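Local coordinates for protein hydroxyethylthiazole kinase (Pyrococcus horikoshii, PDB 3HPD) that probably phosphorylates the hydroxyl group of 4-methyl-5-beta-hydroxyethylthiazole with ATP, a step on the way to thiamine diphosphate, at residues A[169-182]-A[209-221]. Sequence-based numbering, arbitrary orientation.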
loop_
_atom_site.group_PDB
_atom_site.type_symbol
_atom_site.label_atom_id
_atom_site.label_comp_id
_atom_site.label_asym_id
_atom_site.label_seq_id
_atom_site.Cartn_x
_atom_site.Cartn_y
_atom_site.Cartn_z
ATOM N N ASP A 169 -8.005 -20.718 -16.579
ATOM C CA ASP A 169 -9.033 -20.426 -15.585
ATOM C C ASP A 169 -10.340 -21.072 -16.006
ATOM O O ASP A 169 -10.628 -21.180 -17.196
ATOM C CB ASP A 169 -9.280 -18.918 -15.460
ATOM C CG ASP A 169 -8.015 -18.133 -15.215
ATOM O OD1 ASP A 169 -7.391 -18.307 -14.145
ATOM O OD2 ASP A 169 -7.650 -17.334 -16.100
ATOM N N TYR A 170 -11.126 -21.501 -15.024
ATOM C CA TYR A 170 -12.433 -22.085 -15.292
ATOM C C TYR A 170 -13.465 -21.302 -14.496
ATOM O O TYR A 170 -13.252 -20.986 -13.324
ATOM C CB TYR A 170 -12.465 -23.564 -14.897
ATOM C CG TYR A 170 -11.740 -24.428 -15.894
ATOM C CD1 TYR A 170 -12.315 -24.730 -17.128
ATOM C CD2 TYR A 170 -10.446 -24.876 -15.643
ATOM C CE1 TYR A 170 -11.615 -25.454 -18.088
ATOM C CE2 TYR A 170 -9.739 -25.593 -16.593
ATOM C CZ TYR A 170 -10.327 -25.877 -17.814
ATOM O OH TYR A 170 -9.620 -26.568 -18.767
ATOM N N VAL A 171 -14.572 -20.976 -15.150
ATOM C CA VAL A 171 -15.651 -20.222 -14.523
ATOM C C VAL A 171 -16.940 -20.969 -14.809
ATOM O O VAL A 171 -17.194 -21.345 -15.953
ATOM C CB VAL A 171 -15.764 -18.808 -15.128
ATOM C CG1 VAL A 171 -16.661 -17.935 -14.260
ATOM C CG2 VAL A 171 -14.384 -18.194 -15.271
ATOM N N SER A 172 -17.751 -21.184 -13.778
ATOM C CA SER A 172 -19.009 -21.895 -13.957
ATOM C C SER A 172 -20.085 -21.427 -12.992
ATOM O O SER A 172 -19.791 -21.019 -11.867
ATOM C CB SER A 172 -18.796 -23.399 -13.765
ATOM O OG SER A 172 -20.006 -24.116 -13.969
ATOM N N ASP A 173 -21.333 -21.482 -13.444
ATOM C CA ASP A 173 -22.461 -21.100 -12.607
ATOM C C ASP A 173 -23.228 -22.374 -12.277
ATOM O O ASP A 173 -24.334 -22.330 -11.743
ATOM C CB ASP A 173 -23.368 -20.099 -13.332
ATOM C CG ASP A 173 -24.025 -20.682 -14.574
ATOM O OD1 ASP A 173 -23.732 -21.842 -14.932
ATOM O OD2 ASP A 173 -24.839 -19.966 -15.196
ATOM N N GLY A 174 -22.619 -23.511 -12.603
ATOM C CA GLY A 174 -23.241 -24.795 -12.338
ATOM C C GLY A 174 -23.882 -25.419 -13.563
ATOM O O GLY A 174 -24.030 -26.639 -13.639
ATOM N N ARG A 175 -24.267 -24.587 -14.525
ATOM C CA ARG A 175 -24.895 -25.079 -15.747
ATOM C C ARG A 175 -23.988 -24.868 -16.956
ATOM O O ARG A 175 -23.850 -25.758 -17.793
ATOM C CB ARG A 175 -26.222 -24.361 -15.986
ATOM C CG ARG A 175 -27.163 -24.356 -14.795
ATOM C CD ARG A 175 -28.126 -23.182 -14.897
ATOM N NE ARG A 175 -27.434 -21.990 -15.386
ATOM C CZ ARG A 175 -27.302 -21.673 -16.672
ATOM N NH1 ARG A 175 -26.647 -20.576 -17.027
ATOM N NH2 ARG A 175 -27.850 -22.442 -17.607
ATOM N N ARG A 176 -23.390 -23.681 -17.051
ATOM C CA ARG A 176 -22.483 -23.352 -18.150
ATOM C C ARG A 176 -21.077 -23.151 -17.598
ATOM O O ARG A 176 -20.904 -22.752 -16.446
ATOM C CB ARG A 176 -22.920 -22.070 -18.867
ATOM C CG ARG A 176 -24.237 -22.162 -19.611
ATOM C CD ARG A 176 -24.563 -20.840 -20.300
ATOM N NE ARG A 176 -23.723 -20.594 -21.469
ATOM C CZ ARG A 176 -23.714 -19.455 -22.158
ATOM N NH1 ARG A 176 -24.498 -18.451 -21.791
ATOM N NH2 ARG A 176 -22.932 -19.323 -23.222
ATOM N N THR A 177 -20.076 -23.415 -18.427
ATOM C CA THR A 177 -18.692 -23.271 -17.999
ATOM C C THR A 177 -17.833 -22.684 -19.108
ATOM O O THR A 177 -18.012 -23.005 -20.286
ATOM C CB THR A 177 -18.108 -24.640 -17.574
ATOM O OG1 THR A 177 -18.867 -25.162 -16.478
ATOM C CG2 THR A 177 -16.651 -24.498 -17.145
ATOM N N PHE A 178 -16.904 -21.814 -18.719
ATOM C CA PHE A 178 -15.992 -21.177 -19.658
ATOM C C PHE A 178 -14.554 -21.427 -19.232
ATOM O O PHE A 178 -14.256 -21.518 -18.039
ATOM C CB PHE A 178 -16.231 -19.665 -19.704
ATOM C CG PHE A 178 -17.454 -19.265 -20.471
ATOM C CD1 PHE A 178 -17.395 -19.074 -21.849
ATOM C CD2 PHE A 178 -18.667 -19.076 -19.819
ATOM C CE1 PHE A 178 -18.529 -18.702 -22.567
ATOM C CE2 PHE A 178 -19.808 -18.704 -20.527
ATOM C CZ PHE A 178 -19.738 -18.515 -21.903
ATOM N N ALA A 179 -13.668 -21.540 -20.215
ATOM C CA ALA A 179 -12.250 -21.742 -19.960
ATOM C C ALA A 179 -11.530 -20.514 -20.500
ATOM O O ALA A 179 -11.779 -20.090 -21.628
ATOM C CB ALA A 179 -11.757 -22.993 -20.671
ATOM N N VAL A 180 -10.653 -19.935 -19.685
ATOM C CA VAL A 180 -9.898 -18.753 -20.088
ATOM C C VAL A 180 -8.423 -19.115 -20.178
ATOM O O VAL A 180 -7.835 -19.574 -19.200
ATOM C CB VAL A 180 -10.072 -17.607 -19.070
ATOM C CG1 VAL A 180 -9.189 -16.424 -19.457
ATOM C CG2 VAL A 180 -11.534 -17.187 -19.015
ATOM N N TYR A 181 -7.830 -18.902 -21.349
ATOM C CA TYR A 181 -6.425 -19.239 -21.570
ATOM C C TYR A 181 -5.469 -18.049 -21.508
ATOM O O TYR A 181 -4.251 -18.233 -21.572
ATOM C CB TYR A 181 -6.269 -19.937 -22.927
ATOM C CG TYR A 181 -7.132 -21.167 -23.075
ATOM C CD1 TYR A 181 -6.787 -22.365 -22.451
ATOM C CD2 TYR A 181 -8.316 -21.122 -23.807
ATOM C CE1 TYR A 181 -7.606 -23.490 -22.548
ATOM C CE2 TYR A 181 -9.143 -22.238 -23.909
ATOM C CZ TYR A 181 -8.781 -23.417 -23.277
ATOM O OH TYR A 181 -9.601 -24.516 -23.368
ATOM N N ASN A 182 -6.014 -16.841 -21.388
ATOM C CA ASN A 182 -5.189 -15.636 -21.326
ATOM C C ASN A 182 -4.437 -15.509 -20.007
ATOM O O ASN A 182 -4.846 -16.073 -18.988
ATOM C CB ASN A 182 -6.044 -14.382 -21.530
ATOM C CG ASN A 182 -6.640 -14.302 -22.921
ATOM O OD1 ASN A 182 -7.853 -14.429 -23.099
ATOM N ND2 ASN A 182 -5.783 -14.098 -23.919
ATOM N N GLU A 209 -24.454 -10.178 -15.730
ATOM C CA GLU A 209 -24.606 -11.351 -14.873
ATOM C C GLU A 209 -23.268 -11.988 -14.497
ATOM O O GLU A 209 -22.310 -11.939 -15.266
ATOM C CB GLU A 209 -25.539 -12.369 -15.533
ATOM C CG GLU A 209 -26.999 -11.919 -15.516
ATOM C CD GLU A 209 -27.514 -11.663 -14.104
ATOM O OE1 GLU A 209 -27.684 -12.639 -13.340
ATOM O OE2 GLU A 209 -27.742 -10.484 -13.753
ATOM N N PRO A 210 -23.194 -12.588 -13.295
ATOM C CA PRO A 210 -22.028 -13.256 -12.702
ATOM C C PRO A 210 -21.123 -14.117 -13.584
ATOM O O PRO A 210 -19.904 -13.948 -13.563
ATOM C CB PRO A 210 -22.640 -14.054 -11.556
ATOM C CG PRO A 210 -23.730 -13.157 -11.096
ATOM C CD PRO A 210 -24.363 -12.721 -12.404
ATOM N N LEU A 211 -21.695 -15.048 -14.342
ATOM C CA LEU A 211 -20.864 -15.903 -15.185
ATOM C C LEU A 211 -20.115 -15.102 -16.244
ATOM O O LEU A 211 -18.907 -15.260 -16.412
ATOM C CB LEU A 211 -21.707 -16.990 -15.860
ATOM C CG LEU A 211 -20.910 -17.943 -16.756
ATOM C CD1 LEU A 211 -19.784 -18.588 -15.952
ATOM C CD2 LEU A 211 -21.838 -19.005 -17.332
ATOM N N LYS A 212 -20.832 -14.241 -16.956
ATOM C CA LYS A 212 -20.217 -13.419 -17.995
ATOM C C LYS A 212 -19.311 -12.345 -17.402
ATOM O O LYS A 212 -18.291 -11.994 -17.989
ATOM C CB LYS A 212 -21.296 -12.759 -18.857
ATOM C CG LYS A 212 -22.071 -13.732 -19.732
ATOM C CD LYS A 212 -23.200 -13.023 -20.461
ATOM C CE LYS A 212 -23.919 -13.960 -21.418
ATOM N NZ LYS A 212 -25.027 -13.260 -22.129
ATOM N N ALA A 213 -19.684 -11.828 -16.237
ATOM C CA ALA A 213 -18.894 -10.790 -15.577
ATOM C C ALA A 213 -17.523 -11.319 -15.164
ATOM O O ALA A 213 -16.493 -10.699 -15.443
ATOM C CB ALA A 213 -19.641 -10.266 -14.353
ATOM N N THR A 214 -17.516 -12.468 -14.497
ATOM C CA THR A 214 -16.273 -13.070 -14.036
ATOM C C THR A 214 -15.401 -13.503 -15.215
ATOM O O THR A 214 -14.186 -13.292 -15.206
ATOM C CB THR A 214 -16.555 -14.281 -13.124
ATOM O OG1 THR A 214 -17.481 -13.896 -12.099
ATOM C CG2 THR A 214 -15.269 -14.765 -12.465
ATOM N N THR A 215 -16.019 -14.103 -16.230
ATOM C CA THR A 215 -15.277 -14.535 -17.411
ATOM C C THR A 215 -14.654 -13.311 -18.076
ATOM O O THR A 215 -13.501 -13.346 -18.501
ATOM C CB THR A 215 -16.195 -15.248 -18.442
ATOM O OG1 THR A 215 -16.779 -16.414 -17.847
ATOM C CG2 THR A 215 -15.397 -15.664 -19.668
ATOM N N SER A 216 -15.420 -12.226 -18.162
ATOM C CA SER A 216 -14.920 -10.998 -18.777
ATOM C C SER A 216 -13.737 -10.428 -17.999
ATOM O O SER A 216 -12.779 -9.928 -18.587
ATOM C CB SER A 216 -16.028 -9.944 -18.854
ATOM O OG SER A 216 -17.086 -10.379 -19.689
ATOM N N ALA A 217 -13.811 -10.502 -16.675
ATOM C CA ALA A 217 -12.741 -9.981 -15.827
ATOM C C ALA A 217 -11.448 -10.759 -16.043
ATOM O O ALA A 217 -10.368 -10.175 -16.134
ATOM C CB ALA A 217 -13.154 -10.053 -14.364
ATOM N N LEU A 218 -11.566 -12.079 -16.132
ATOM C CA LEU A 218 -10.405 -12.939 -16.326
ATOM C C LEU A 218 -9.760 -12.745 -17.691
ATOM O O LEU A 218 -8.535 -12.746 -17.807
ATOM C CB LEU A 218 -10.804 -14.405 -16.124
ATOM C CG LEU A 218 -11.048 -14.778 -14.658
ATOM C CD1 LEU A 218 -11.936 -16.007 -14.565
ATOM C CD2 LEU A 218 -9.710 -15.012 -13.965
ATOM N N VAL A 219 -10.579 -12.574 -18.724
ATOM C CA VAL A 219 -10.055 -12.368 -20.067
ATOM C C VAL A 219 -9.378 -11.003 -20.153
ATOM O O VAL A 219 -8.256 -10.879 -20.643
ATOM C CB VAL A 219 -11.182 -12.449 -21.122
ATOM C CG1 VAL A 219 -10.692 -11.918 -22.465
ATOM C CG2 VAL A 219 -11.644 -13.896 -21.259
ATOM N N THR A 220 -10.064 -9.978 -19.663
ATOM C CA THR A 220 -9.517 -8.628 -19.691
ATOM C C THR A 220 -8.192 -8.535 -18.940
ATOM O O THR A 220 -7.218 -7.983 -19.453
ATOM C CB THR A 220 -10.518 -7.621 -19.088
ATOM O OG1 THR A 220 -11.697 -7.589 -19.901
ATOM C CG2 THR A 220 -9.916 -6.228 -19.037
ATOM N N PHE A 221 -8.149 -9.076 -17.728
ATOM C CA PHE A 221 -6.924 -9.014 -16.934
ATOM C C PHE A 221 -5.829 -9.892 -17.531
ATOM O O PHE A 221 -4.649 -9.534 -17.510
ATOM C CB PHE A 221 -7.196 -9.450 -15.493
ATOM C CG PHE A 221 -6.026 -9.247 -14.574
ATOM C CD1 PHE A 221 -5.686 -7.972 -14.137
ATOM C CD2 PHE A 221 -5.247 -10.327 -14.169
ATOM C CE1 PHE A 221 -4.586 -7.770 -13.302
ATOM C CE2 PHE A 221 -4.143 -10.137 -13.333
ATOM C CZ PHE A 221 -3.812 -8.857 -12.902
HETATM O O HOH W 1 -6.893 -14.755 -16.579
#
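Leu211 sets its two methyls into the turn end of the hairpin formed by strands 169-172 and 177-180. With its CG anti to the backbone N (chi1 -179°), it sends CD1 to Val171 CG1, 3.6 Å away, while CD2 touches Arg176 CB and, from another direction, meets the edge of the Phe178 ring in its plane, 3.8 Å from Phe178 CE2. Asp173 lies roughly perpendicular to Leu211, with Asp173 OD2 3.8 Å from Leu211 CD2. Its OD1 accepts the backbone N-H of both Arg175 and Arg176, the first bond closing an Asx turn, and OD2 forms a salt bridge with Arg175 NH1 (2.6 Å). An alanine at Asp173 is likely to leave those two amides and the Arg175 guanidinium without their acceptor and bare one flank of Leu211 CD2.

Farther along the helix, Val171 and Leu218 run alongside each other, pointing opposite ways, and Val171 CG2 lies 3.4 Å from Leu218 CD1, closer than usual carbon contact. Thr215 turns OG1 back to Leu211 O (2.8 Å), a bond that satisfies the hydroxyl even as it faces Val171 and Phe178. Val180 packs on Val219, and a water lies within hydrogen-bonding distance of both Asp169 OD2 and Leu218 O, while Asp169 OD1 accepts from Gly166 N. Helix 210-231 thus covers one face of the antiparallel hairpin, its segment 210-221 almost parallel to strand 177-180 (7°), in the layered alpha/beta fold of the ribokinase clan, with Asp169 next to Thr165, a predicted ATP-binding residue.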